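Local structure of sortase (Actinomyces oris, 2XWG) at residues Y183-I188 with L223-E228; I107-V112 with N164-G169; V101-V106 with V174-Q179; D76-S81 with V147-T152; L69-I74 with S198-P203. The protein is a class C sortase that probably links fimbrial subunits into a polymer, this chain being its soluble catalytic domain. All coordinates share one frame; numbering follows the deposited sequence.

Interaction 1: residues Y183-I188 with L223-E228; sequences YEVNDI and LLVTGE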
# COMPACT_ATOMS: atom_id res chain seq x y z
N TYR A 183 9.23 8.57 -0.16
CA TYR A 183 8.31 9.07 -1.20
C TYR A 183 7.84 10.50 -0.90
O TYR A 183 7.70 10.88 0.27
CB TYR A 183 7.10 8.16 -1.35
CG TYR A 183 7.49 6.80 -1.83
CD1 TYR A 183 7.93 5.84 -0.96
CD2 TYR A 183 7.42 6.47 -3.17
CE1 TYR A 183 8.30 4.60 -1.39
CE2 TYR A 183 7.77 5.24 -3.61
CZ TYR A 183 8.22 4.30 -2.72
OH TYR A 183 8.60 3.04 -3.15
N GLU A 184 7.60 11.29 -1.94
CA GLU A 184 7.07 12.63 -1.76
C GLU A 184 5.68 12.69 -2.42
O GLU A 184 5.50 12.19 -3.53
CB GLU A 184 8.02 13.67 -2.37
CG GLU A 184 7.51 15.11 -2.30
CD GLU A 184 8.44 16.12 -3.00
OE1 GLU A 184 8.83 15.87 -4.16
OE2 GLU A 184 8.76 17.17 -2.38
N VAL A 185 4.70 13.26 -1.72
CA VAL A 185 3.32 13.29 -2.22
C VAL A 185 3.20 14.24 -3.40
O VAL A 185 3.55 15.42 -3.31
CB VAL A 185 2.35 13.75 -1.13
CG1 VAL A 185 0.95 13.91 -1.69
CG2 VAL A 185 2.37 12.78 0.03
N ASN A 186 2.69 13.75 -4.52
CA ASN A 186 2.56 14.61 -5.69
C ASN A 186 1.23 14.48 -6.41
O ASN A 186 1.09 14.93 -7.55
CB ASN A 186 3.72 14.39 -6.66
CG ASN A 186 3.60 13.07 -7.41
OD1 ASN A 186 2.57 12.38 -7.35
ND2 ASN A 186 4.66 12.72 -8.14
N ASP A 187 0.24 13.89 -5.74
CA ASP A 187 -1.10 13.80 -6.31
C ASP A 187 -2.12 13.37 -5.27
O ASP A 187 -1.99 12.32 -4.64
CB ASP A 187 -1.11 12.85 -7.52
CG ASP A 187 -2.34 13.02 -8.42
OD1 ASP A 187 -3.02 14.08 -8.33
OD2 ASP A 187 -2.59 12.10 -9.24
N ILE A 188 -3.14 14.20 -5.08
CA ILE A 188 -4.21 13.90 -4.15
C ILE A 188 -5.53 14.03 -4.88
O ILE A 188 -5.68 14.91 -5.73
CB ILE A 188 -4.16 14.83 -2.94
CG1 ILE A 188 -2.73 14.85 -2.38
CG2 ILE A 188 -5.18 14.41 -1.90
CD1 ILE A 188 -2.58 15.48 -1.02
N LEU A 223 -10.13 8.36 -0.74
CA LEU A 223 -9.10 9.37 -0.86
C LEU A 223 -7.77 8.71 -1.25
O LEU A 223 -7.33 7.77 -0.59
CB LEU A 223 -8.99 10.15 0.44
CG LEU A 223 -7.69 10.93 0.61
CD1 LEU A 223 -7.76 12.15 -0.28
CD2 LEU A 223 -7.50 11.34 2.06
N LEU A 224 -7.15 9.17 -2.34
CA LEU A 224 -5.93 8.56 -2.86
C LEU A 224 -4.83 9.57 -2.79
O LEU A 224 -4.86 10.56 -3.49
CB LEU A 224 -6.06 8.15 -4.33
CG LEU A 224 -7.20 7.28 -4.89
CD1 LEU A 224 -6.68 6.41 -6.01
CD2 LEU A 224 -7.85 6.41 -3.88
N VAL A 225 -3.84 9.30 -1.94
CA VAL A 225 -2.66 10.12 -1.85
C VAL A 225 -1.52 9.35 -2.50
O VAL A 225 -1.20 8.24 -2.08
CB VAL A 225 -2.31 10.42 -0.39
CG1 VAL A 225 -0.86 10.94 -0.25
CG2 VAL A 225 -3.31 11.40 0.22
N THR A 226 -0.94 9.90 -3.56
CA THR A 226 0.10 9.21 -4.29
C THR A 226 1.43 9.89 -4.00
O THR A 226 1.51 11.12 -4.03
CB THR A 226 -0.16 9.22 -5.81
OG1 THR A 226 -1.43 8.63 -6.11
CG2 THR A 226 0.94 8.47 -6.55
N GLY A 227 2.46 9.11 -3.70
CA GLY A 227 3.79 9.66 -3.52
C GLY A 227 4.71 9.08 -4.58
O GLY A 227 4.47 7.97 -5.08
N GLU A 228 5.76 9.82 -4.94
CA GLU A 228 6.73 9.34 -5.90
C GLU A 228 8.10 9.21 -5.25
O GLU A 228 8.51 10.06 -4.45
CB GLU A 228 6.80 10.23 -7.13
CG GLU A 228 7.60 9.61 -8.28
CD GLU A 228 7.15 10.12 -9.65
OE1 GLU A 228 6.33 11.07 -9.70
OE2 GLU A 228 7.60 9.57 -10.67
O HOH W 1 -3.77 10.34 -6.65
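E184 and E228 bond to each other in both directions: E184 N gives to E228 O at 2.9 Å, and E228 N gives to E184 O at 2.8 Å. Two more backbone bonds follow, N186 N to T226 O and T226 N to D187 O, each 2.9 Å. Between them the register slips by one, N186 and D187 both facing T226 O, which D187 N reaches only weakly. Apolar contact lies on the face of V185, V225 and I188: V185 CG2 meets V225 CG1 at 3.7 Å, while the end of L223 comes in beside I188, CD1 to CG2 3.8 Å. The polar side-chain contact belongs to N186. Its CG sits between the backbone N and carbonyl carbon (chi1 73°), swinging ND2 across to E228 OE1 at 2.8 Å, a weak bond with amide and carboxylate planes 88° apart. E228 OE1 has a stronger partner in R205. A leucine in place of N186 would probably leave E228 OE1 without this amide, relying on R205. Y183 OH bonds to D206. A classic beta bulge interrupts the antiparallel pairing of strands 179-191 and 221-229 of the sortase beta barrel.

Interaction 2: residues I107-V112 with N164-G169; sequences IPSIHV and NQLKKG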
# COMPACT_ATOMS: atom_id res chain seq x y z
N ILE A 107 4.44 8.34 8.38
CA ILE A 107 4.04 9.59 7.72
C ILE A 107 4.13 10.59 8.83
O ILE A 107 3.16 10.82 9.55
CB ILE A 107 2.61 9.49 7.24
CG1 ILE A 107 2.45 8.20 6.46
CG2 ILE A 107 2.25 10.70 6.33
CD1 ILE A 107 1.05 7.72 6.39
N PRO A 108 5.31 11.16 9.03
CA PRO A 108 5.61 11.86 10.27
C PRO A 108 4.61 12.95 10.52
O PRO A 108 4.13 13.06 11.64
CB PRO A 108 6.96 12.50 10.01
CG PRO A 108 7.52 11.76 8.88
CD PRO A 108 6.43 11.20 8.07
N SER A 109 4.28 13.73 9.48
CA SER A 109 3.52 14.96 9.69
C SER A 109 2.08 14.73 10.08
O SER A 109 1.38 15.69 10.40
CB SER A 109 3.55 15.86 8.45
OG SER A 109 2.77 15.32 7.40
N ILE A 110 1.64 13.47 10.02
CA ILE A 110 0.34 13.10 10.59
C ILE A 110 0.45 11.98 11.64
O ILE A 110 -0.54 11.36 12.02
CB ILE A 110 -0.69 12.77 9.50
CG1 ILE A 110 -0.20 11.73 8.52
CG2 ILE A 110 -1.03 14.05 8.71
CD1 ILE A 110 -1.36 10.96 7.84
N HIS A 111 1.68 11.75 12.11
CA HIS A 111 1.89 10.85 13.24
C HIS A 111 1.37 9.45 12.95
O HIS A 111 0.85 8.77 13.82
CB HIS A 111 1.23 11.45 14.48
CG HIS A 111 1.61 12.88 14.72
ND1 HIS A 111 2.81 13.24 15.28
CD2 HIS A 111 0.97 14.03 14.43
CE1 HIS A 111 2.89 14.56 15.34
NE2 HIS A 111 1.79 15.06 14.84
N VAL A 112 1.51 9.01 11.70
CA VAL A 112 1.21 7.64 11.36
C VAL A 112 2.49 6.82 11.37
O VAL A 112 3.43 7.14 10.64
CB VAL A 112 0.63 7.51 9.98
CG1 VAL A 112 0.85 6.10 9.48
CG2 VAL A 112 -0.86 7.87 9.99
N ASN A 164 -6.42 12.81 5.16
CA ASN A 164 -6.94 14.07 4.63
C ASN A 164 -6.24 15.35 5.11
O ASN A 164 -6.75 16.43 4.87
CB ASN A 164 -8.44 14.20 4.91
CG ASN A 164 -8.76 14.09 6.39
OD1 ASN A 164 -7.88 14.26 7.24
ND2 ASN A 164 -10.01 13.80 6.71
N GLN A 165 -5.10 15.23 5.81
CA GLN A 165 -4.34 16.43 6.20
C GLN A 165 -3.10 16.58 5.34
O GLN A 165 -2.46 17.64 5.32
CB GLN A 165 -3.95 16.40 7.67
CG GLN A 165 -5.15 16.40 8.59
CD GLN A 165 -4.73 16.30 10.02
OE1 GLN A 165 -5.52 15.92 10.90
NE2 GLN A 165 -3.46 16.61 10.28
N LEU A 166 -2.78 15.53 4.60
CA LEU A 166 -1.61 15.54 3.74
C LEU A 166 -1.83 16.50 2.57
O LEU A 166 -2.94 16.62 2.08
CB LEU A 166 -1.35 14.13 3.20
CG LEU A 166 -0.76 13.09 4.17
CD1 LEU A 166 -0.36 11.86 3.40
CD2 LEU A 166 0.43 13.63 4.86
N LYS A 167 -0.76 17.17 2.14
CA LYS A 167 -0.76 17.89 0.86
C LYS A 167 0.51 17.60 0.04
O LYS A 167 1.42 16.91 0.52
CB LYS A 167 -0.99 19.40 1.05
CG LYS A 167 0.14 20.15 1.76
CD LYS A 167 -0.06 20.21 3.27
CE LYS A 167 -1.33 20.98 3.67
NZ LYS A 167 -1.30 22.45 3.35
N LYS A 168 0.57 18.11 -1.18
CA LYS A 168 1.71 17.84 -2.06
C LYS A 168 3.03 18.30 -1.41
O LYS A 168 3.05 19.26 -0.66
CB LYS A 168 1.51 18.46 -3.46
CG LYS A 168 0.31 17.87 -4.24
CD LYS A 168 0.05 18.56 -5.59
CE LYS A 168 -1.43 18.38 -6.01
NZ LYS A 168 -1.64 18.04 -7.45
N GLY A 169 4.11 17.58 -1.66
CA GLY A 169 5.38 17.88 -1.01
C GLY A 169 5.54 17.28 0.38
O GLY A 169 6.64 17.28 0.96
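L166 pushes its isobutyl end against I107, at the end of strand 103-107 of the sortase barrel, and I110, in the turn that leads to strand 112-118. That turn is closed by a G1 beta bulge: H111 and V112 both face I107, I107 N gives to V112 O, and I107 O receives I110 N and V112 N from opposite faces of its plane. H111 N also bonds to P108 O. The close-packed part is small. L166 CD2 comes within 3.7 Å of I107 CG2, the two side chains crossing at about a right angle, and CD1 stands farther off, 4.1 Å from the same methyl. I110 CG2 is 4.1 Å from L166 CD2. Beyond the turn, L166 also packs on V225 of strand 221-229, which ties the 164-169 loop to the barrel; I107 also touches F160, earlier in the same loop. The outer side is looser and faces solvent. There the exposed Q165 lies across I110, its amide making no hydrogen bond to the turn. I110 has CG1 between its backbone N and carbonyl carbon (chi1 54°), a setting that leaves CG2 to meet Q165. No hydrogen bond joins the two segments, and K167 N is instead held by the carboxylate of D170, which S109 touches. At the outer edge, S109 OG rests 3.8 Å from L166 CD2, and I110 CG2 lies 3.9 Å from both Q165 CB and Q165 NE2.

Interaction 3: residues V101-V106 with V174-Q179; sequences VMARIV and VSSLGQ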
# COMPACT_ATOMS: atom_id res chain seq x y z
N VAL A 101 5.24 -9.06 9.68
CA VAL A 101 5.02 -7.74 9.11
C VAL A 101 5.71 -7.63 7.75
O VAL A 101 6.90 -7.85 7.66
CB VAL A 101 5.59 -6.68 10.03
CG1 VAL A 101 5.57 -5.34 9.37
CG2 VAL A 101 4.80 -6.65 11.33
N MET A 102 4.98 -7.30 6.70
CA MET A 102 5.59 -7.17 5.38
C MET A 102 6.51 -5.93 5.31
O MET A 102 7.63 -6.00 4.78
CB MET A 102 4.51 -7.14 4.30
CG MET A 102 4.89 -6.39 3.04
SD MET A 102 3.62 -6.40 1.76
CE MET A 102 2.81 -7.96 2.00
N ALA A 103 6.07 -4.82 5.88
CA ALA A 103 6.82 -3.57 5.84
C ALA A 103 6.26 -2.58 6.86
O ALA A 103 5.27 -2.88 7.55
CB ALA A 103 6.78 -2.96 4.45
N ARG A 104 6.87 -1.41 6.96
CA ARG A 104 6.42 -0.38 7.89
C ARG A 104 6.31 0.96 7.21
O ARG A 104 7.16 1.28 6.37
CB ARG A 104 7.41 -0.23 9.03
CG ARG A 104 7.40 -1.35 9.96
CD ARG A 104 7.65 -0.83 11.33
NE ARG A 104 6.76 -1.52 12.26
CZ ARG A 104 5.71 -0.97 12.87
NH1 ARG A 104 5.40 0.33 12.69
NH2 ARG A 104 4.98 -1.74 13.68
N ILE A 105 5.32 1.77 7.59
CA ILE A 105 5.19 3.09 7.01
C ILE A 105 5.12 4.13 8.08
O ILE A 105 4.47 3.93 9.10
CB ILE A 105 3.92 3.22 6.17
CG1 ILE A 105 3.82 4.63 5.58
CG2 ILE A 105 2.68 2.90 7.01
CD1 ILE A 105 2.82 4.69 4.48
N VAL A 106 5.79 5.25 7.86
CA VAL A 106 5.76 6.36 8.79
C VAL A 106 5.49 7.62 7.99
O VAL A 106 6.18 7.89 7.00
CB VAL A 106 7.07 6.52 9.60
CG1 VAL A 106 8.23 6.63 8.67
CG2 VAL A 106 7.02 7.76 10.48
N VAL A 174 8.70 4.24 3.50
CA VAL A 174 8.31 2.85 3.58
C VAL A 174 9.55 1.96 3.80
O VAL A 174 10.34 1.79 2.87
CB VAL A 174 7.57 2.43 2.31
CG1 VAL A 174 7.13 0.98 2.39
CG2 VAL A 174 6.37 3.35 2.08
N SER A 175 9.74 1.44 5.01
CA SER A 175 10.85 0.52 5.31
C SER A 175 10.51 -0.96 5.18
O SER A 175 9.49 -1.41 5.70
CB SER A 175 11.41 0.79 6.70
OG SER A 175 11.96 2.09 6.74
N SER A 176 11.36 -1.72 4.49
CA SER A 176 11.21 -3.17 4.41
C SER A 176 12.51 -3.78 3.94
O SER A 176 13.28 -3.14 3.23
CB SER A 176 10.11 -3.56 3.42
OG SER A 176 10.51 -3.24 2.10
N LEU A 177 12.75 -5.03 4.33
CA LEU A 177 13.93 -5.76 3.89
C LEU A 177 15.20 -4.88 3.94
O LEU A 177 15.88 -4.69 2.94
CB LEU A 177 13.70 -6.31 2.48
CG LEU A 177 12.90 -7.62 2.35
CD1 LEU A 177 12.15 -7.97 3.62
CD2 LEU A 177 11.97 -7.54 1.17
N GLY A 178 15.49 -4.34 5.12
CA GLY A 178 16.72 -3.60 5.35
C GLY A 178 16.88 -2.27 4.65
O GLY A 178 17.98 -1.72 4.62
N GLN A 179 15.80 -1.73 4.11
CA GLN A 179 15.93 -0.56 3.26
C GLN A 179 14.77 0.42 3.38
O GLN A 179 13.61 0.02 3.33
CB GLN A 179 16.06 -1.05 1.83
CG GLN A 179 16.60 -0.02 0.88
CD GLN A 179 17.14 -0.66 -0.37
OE1 GLN A 179 17.85 -1.69 -0.30
NE2 GLN A 179 16.79 -0.09 -1.53
O HOH W 2 9.79 3.22 7.40
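R104 and S175 exchange a pair of backbone hydrogen bonds: R104 N gives to S175 O at 2.9 Å, and S175 N gives to R104 O at the same 2.9 Å. In each case the donor lies in the carbonyl plane of its acceptor, with N-H...O angles of 158° and 141°. R104 O takes two further, feebler contacts: V174 CA approaches it at 3.4 Å in a CA-H...O contact, and a water donates to it weakly. The same water lies close to S175 OG, whose hydroxyl also bonds to that of T180. S176 OG, set between its backbone N and carbonyl carbon (chi1 69°), gives its proton to P138 O. The S176 backbone is satisfied within its own hairpin, N bonding to Q179 O and O receiving Q179 N across a type I' turn, with R59 adding a second donor to S176 O. Side-chain contact is slight. A103 CB lies 3.5 Å from S176 CB and 3.4 Å from S175 O, while I105 CD1 and V174 CG2 are 4.5 Å apart. On its other edge strand 103-107 bonds to 112-118, where M102 and A103 both face I116 in a classic beta bulge. Backbone bonding of V106 with Y173 carries the pairing onward. Strands 103-107 and 171-176 stand first and last in the strand order, and their antiparallel union closes the beta barrel of the sortase fold.

Interaction 4: residues D76-S81 with V147-T152; sequences DPWLES and VLTGHT. With CA (calcium ion), chain F.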
# COMPACT_ATOMS: atom_id res chain seq x y z
N ASP A 76 -11.96 -2.28 -5.70
CA ASP A 76 -11.88 -1.55 -4.44
C ASP A 76 -11.44 -2.45 -3.26
O ASP A 76 -11.89 -3.59 -3.13
CB ASP A 76 -13.22 -0.89 -4.13
CG ASP A 76 -13.19 -0.04 -2.85
OD1 ASP A 76 -12.50 1.01 -2.80
OD2 ASP A 76 -13.91 -0.40 -1.91
N PRO A 77 -10.54 -1.93 -2.40
CA PRO A 77 -10.09 -2.71 -1.24
C PRO A 77 -11.23 -3.14 -0.31
O PRO A 77 -11.09 -4.16 0.36
CB PRO A 77 -9.14 -1.74 -0.51
CG PRO A 77 -8.65 -0.82 -1.60
CD PRO A 77 -9.84 -0.64 -2.51
N TRP A 78 -12.33 -2.40 -0.28
CA TRP A 78 -13.42 -2.67 0.66
C TRP A 78 -14.59 -3.43 0.06
O TRP A 78 -15.58 -3.69 0.74
CB TRP A 78 -13.92 -1.36 1.28
CG TRP A 78 -12.89 -0.73 2.19
CD1 TRP A 78 -12.80 -0.85 3.55
CD2 TRP A 78 -11.80 0.11 1.79
NE1 TRP A 78 -11.73 -0.13 4.02
CE2 TRP A 78 -11.10 0.47 2.97
CE3 TRP A 78 -11.36 0.60 0.57
CZ2 TRP A 78 -9.98 1.29 2.95
CZ3 TRP A 78 -10.24 1.43 0.55
CH2 TRP A 78 -9.57 1.76 1.74
N LEU A 79 -14.49 -3.78 -1.21
CA LEU A 79 -15.51 -4.61 -1.84
C LEU A 79 -15.58 -5.91 -1.06
O LEU A 79 -16.58 -6.22 -0.40
CB LEU A 79 -15.12 -4.93 -3.28
CG LEU A 79 -16.22 -5.66 -4.04
CD1 LEU A 79 -17.33 -4.66 -4.37
CD2 LEU A 79 -15.71 -6.35 -5.30
N GLU A 80 -14.50 -6.67 -1.16
CA GLU A 80 -14.37 -7.95 -0.50
C GLU A 80 -13.83 -7.80 0.93
O GLU A 80 -12.92 -7.01 1.19
CB GLU A 80 -13.46 -8.86 -1.33
CG GLU A 80 -13.39 -10.28 -0.83
CD GLU A 80 -14.77 -10.80 -0.41
OE1 GLU A 80 -15.79 -10.24 -0.91
OE2 GLU A 80 -14.82 -11.75 0.41
N SER A 81 -14.40 -8.54 1.87
CA SER A 81 -13.93 -8.43 3.25
C SER A 81 -13.10 -9.65 3.67
O SER A 81 -12.44 -9.62 4.70
CB SER A 81 -15.10 -8.24 4.22
OG SER A 81 -15.76 -9.47 4.46
N VAL A 147 0.14 -0.16 -3.61
CA VAL A 147 -1.05 0.48 -3.06
C VAL A 147 -1.28 0.03 -1.63
O VAL A 147 -1.48 -1.16 -1.39
CB VAL A 147 -2.27 0.13 -3.88
CG1 VAL A 147 -3.52 0.61 -3.17
CG2 VAL A 147 -2.17 0.77 -5.25
N LEU A 148 -1.22 0.97 -0.68
CA LEU A 148 -1.33 0.65 0.75
C LEU A 148 -2.65 1.19 1.29
O LEU A 148 -2.96 2.38 1.12
CB LEU A 148 -0.16 1.24 1.54
CG LEU A 148 1.22 0.89 1.02
CD1 LEU A 148 2.22 1.40 1.97
CD2 LEU A 148 1.35 -0.61 0.90
N THR A 149 -3.40 0.31 1.97
CA THR A 149 -4.79 0.52 2.36
C THR A 149 -4.96 0.68 3.86
O THR A 149 -4.37 -0.08 4.63
CB THR A 149 -5.60 -0.70 1.96
OG1 THR A 149 -5.24 -1.10 0.64
CG2 THR A 149 -7.05 -0.37 1.98
N GLY A 150 -5.80 1.63 4.29
CA GLY A 150 -6.02 1.88 5.70
C GLY A 150 -7.37 2.51 5.99
O GLY A 150 -7.80 3.39 5.28
N HIS A 151 -8.04 2.05 7.05
CA HIS A 151 -9.35 2.55 7.44
C HIS A 151 -9.32 4.03 7.74
O HIS A 151 -8.29 4.58 8.08
CB HIS A 151 -9.83 1.84 8.71
CG HIS A 151 -10.44 0.49 8.47
ND1 HIS A 151 -11.29 0.23 7.42
CD2 HIS A 151 -10.34 -0.66 9.18
CE1 HIS A 151 -11.69 -1.03 7.48
NE2 HIS A 151 -11.13 -1.59 8.54
N THR A 152 -10.48 4.65 7.58
CA THR A 152 -10.83 5.89 8.25
C THR A 152 -12.09 5.55 9.03
O THR A 152 -12.99 4.88 8.49
CB THR A 152 -11.18 7.00 7.26
OG1 THR A 152 -9.98 7.53 6.68
CG2 THR A 152 -11.87 8.11 7.96
CA CA F . -10.39 -6.60 0.49
O HOH W 3 -11.31 -6.35 -2.18
O HOH W 4 -9.94 -9.39 0.15
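W78 CH2 comes to 3.3 Å from the methyl CG2 of T149, which meets the ring obliquely. On the five-membered ring, W78 NE1 comes to 3.4 Å from H151 ND1, which lies at the edge of the indole near its plane. The two rings meet rim to rim, planes 43° apart. P77 CB joins from the neighbouring position, 3.5 Å from T149 CG2 and against one face of the indole. In the next shell, L125 and I211 pack on W78, and C213, the predicted nucleophile, touches it. What positions the tryptophan is its own loop. D76 OD2 accepts from W78 N at 3.0 Å in an Asx turn, met from above the carboxylate plane, while D76 OD1 forms a salt bridge to R222. Farther out a calcium ion binds P77 O at 2.5 Å, E80 O at 2.6 Å, two waters and T120 OG1; one of the waters also donates to D76 O. The metal ties the turn to T120, in the loop after strand 112-118. D76-P77-W78 is the DPW lid motif of class C sortases: it lies over the predicted active-site residues C213 and H151, consistent with a closed, autoinhibited state.

Interaction 5: residues L69-I74 with S198-P203; sequences LESAPI and SLRKVP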
# COMPACT_ATOMS: atom_id res chain seq x y z
N LEU A 69 4.64 -9.22 -12.42
CA LEU A 69 3.28 -8.82 -12.09
C LEU A 69 2.54 -8.36 -13.34
O LEU A 69 3.01 -7.50 -14.09
CB LEU A 69 3.27 -7.71 -11.03
CG LEU A 69 1.94 -7.46 -10.29
CD1 LEU A 69 1.49 -8.70 -9.53
CD2 LEU A 69 2.08 -6.29 -9.36
N GLU A 70 1.37 -8.95 -13.56
CA GLU A 70 0.59 -8.70 -14.76
C GLU A 70 -0.59 -7.76 -14.50
O GLU A 70 -1.43 -8.01 -13.64
CB GLU A 70 0.11 -10.04 -15.36
CG GLU A 70 -1.00 -10.79 -14.58
CD GLU A 70 -0.75 -10.98 -13.06
OE1 GLU A 70 0.26 -11.63 -12.66
OE2 GLU A 70 -1.61 -10.49 -12.27
N SER A 71 -0.62 -6.66 -15.26
CA SER A 71 -1.73 -5.71 -15.22
C SER A 71 -3.09 -6.41 -15.30
O SER A 71 -3.24 -7.40 -16.03
CB SER A 71 -1.58 -4.68 -16.34
OG SER A 71 -1.18 -5.29 -17.55
N ALA A 72 -4.07 -5.90 -14.57
CA ALA A 72 -5.36 -6.56 -14.44
C ALA A 72 -6.40 -5.61 -13.86
O ALA A 72 -6.12 -4.43 -13.64
CB ALA A 72 -5.23 -7.82 -13.57
N PRO A 73 -7.62 -6.11 -13.62
CA PRO A 73 -8.56 -5.24 -12.92
C PRO A 73 -8.22 -5.23 -11.44
O PRO A 73 -8.09 -6.31 -10.85
CB PRO A 73 -9.92 -5.94 -13.12
CG PRO A 73 -9.68 -7.07 -14.09
CD PRO A 73 -8.23 -7.41 -13.94
N ILE A 74 -8.03 -4.04 -10.86
CA ILE A 74 -7.95 -3.93 -9.41
C ILE A 74 -9.25 -3.39 -8.83
O ILE A 74 -9.62 -2.25 -9.08
CB ILE A 74 -6.78 -3.04 -8.94
CG1 ILE A 74 -6.16 -2.30 -10.12
CG2 ILE A 74 -5.74 -3.88 -8.23
CD1 ILE A 74 -4.99 -1.43 -9.72
N SER A 198 -6.41 4.62 -11.56
CA SER A 198 -5.22 5.35 -11.12
C SER A 198 -4.35 4.60 -10.12
O SER A 198 -3.39 5.16 -9.58
CB SER A 198 -5.57 6.75 -10.59
OG SER A 198 -6.31 6.66 -9.39
N LEU A 199 -4.68 3.33 -9.90
CA LEU A 199 -3.91 2.44 -9.03
C LEU A 199 -3.02 1.49 -9.85
O LEU A 199 -2.29 0.66 -9.31
CB LEU A 199 -4.86 1.62 -8.14
CG LEU A 199 -5.87 2.36 -7.27
CD1 LEU A 199 -6.74 1.38 -6.51
CD2 LEU A 199 -5.19 3.36 -6.31
N ARG A 200 -3.08 1.63 -11.17
CA ARG A 200 -2.36 0.76 -12.10
C ARG A 200 -0.89 1.16 -12.19
O ARG A 200 -0.54 2.31 -11.91
CB ARG A 200 -3.02 0.86 -13.48
CG ARG A 200 -4.52 0.57 -13.45
CD ARG A 200 -5.20 0.82 -14.79
NE ARG A 200 -4.58 0.02 -15.84
CZ ARG A 200 -4.68 -1.31 -15.92
NH1 ARG A 200 -5.39 -1.98 -15.01
NH2 ARG A 200 -4.07 -1.95 -16.91
N LYS A 201 -0.03 0.23 -12.58
CA LYS A 201 1.38 0.57 -12.81
C LYS A 201 1.51 1.76 -13.74
O LYS A 201 0.82 1.85 -14.76
CB LYS A 201 2.15 -0.61 -13.41
CG LYS A 201 2.53 -1.70 -12.42
CD LYS A 201 2.72 -3.03 -13.13
CE LYS A 201 3.67 -2.87 -14.31
NZ LYS A 201 3.54 -4.01 -15.27
N VAL A 202 2.40 2.68 -13.39
CA VAL A 202 2.83 3.73 -14.32
C VAL A 202 4.29 3.45 -14.70
O VAL A 202 5.18 3.53 -13.84
CB VAL A 202 2.69 5.12 -13.69
CG1 VAL A 202 3.21 6.19 -14.65
CG2 VAL A 202 1.22 5.39 -13.33
N PRO A 203 4.53 3.08 -15.97
CA PRO A 203 5.85 2.55 -16.38
C PRO A 203 7.00 3.54 -16.20
O PRO A 203 6.85 4.75 -16.44
CB PRO A 203 5.64 2.20 -17.85
CG PRO A 203 4.19 1.91 -17.95
CD PRO A 203 3.54 2.94 -17.05
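I74 and L199 cross at a slant where the loop leading into the sortase lid meets the loop between strands 179-191 and 206-214, the beta6-beta7 loop of the sortase barrel. The end of I74 does the touching: CD1 lies 3.4 Å from L199 CB. It is equally near L199 O, so the methyl rests on both side chain and backbone. I74 chi1 is 10°, almost eclipsed, an unfavourable torsion in this model. L199 CD2 goes on to L224 of strand 221-229, so the chain of apolar contact runs from the lid loop to the barrel wall. R200 serves the more exposed end of the contact. Its chain bends at chi3, folding the guanidinium back to S71 and A72. NH1 gives to A72 O at 2.9 Å, with an N-H...O angle of 131°. The carbonyl oxygen lies close to the guanidinium plane, whereas the donor is tilted 35° from the carbonyl plane. S71 CB approaches NH2 at 3.7 Å, obliquely to the group. A methionine in place of R200 would probably leave A72 O without this donor and remove the hydrogen bond that joins 69-74 to 198-203. The backbones are tied elsewhere too: I74 O accepts from the hydroxyl of T196, and R200 O from H145. Beyond R200, K201 also bends at chi3 and brings NZ to 3.7 Å from L69 O.

Along the chain, interaction 5 opens first, at 69-74, and encloses interactions 2, 3 and 4 before closing at 198-203; interaction 1 alternates with it. Interactions 1, 3 and 4 reach the same sheet: strand 179-191 of interaction 1 neighbours strand 171-176 of interaction 3, and strand 144-149 carries one side of interaction 4. Interaction 2 sits at the barrel's edge, about 10 Å between centres from interaction 1, and touches it through V185 and G169. Interactions 3 and 4 lie on opposite sides of the chain's centre. Interaction 5 touches interactions 1 and 4 through L199. Interactions 4 and 5 lay the calcium-bound lid loop, 69-81, against the barrel of interactions 1, 2 and 3.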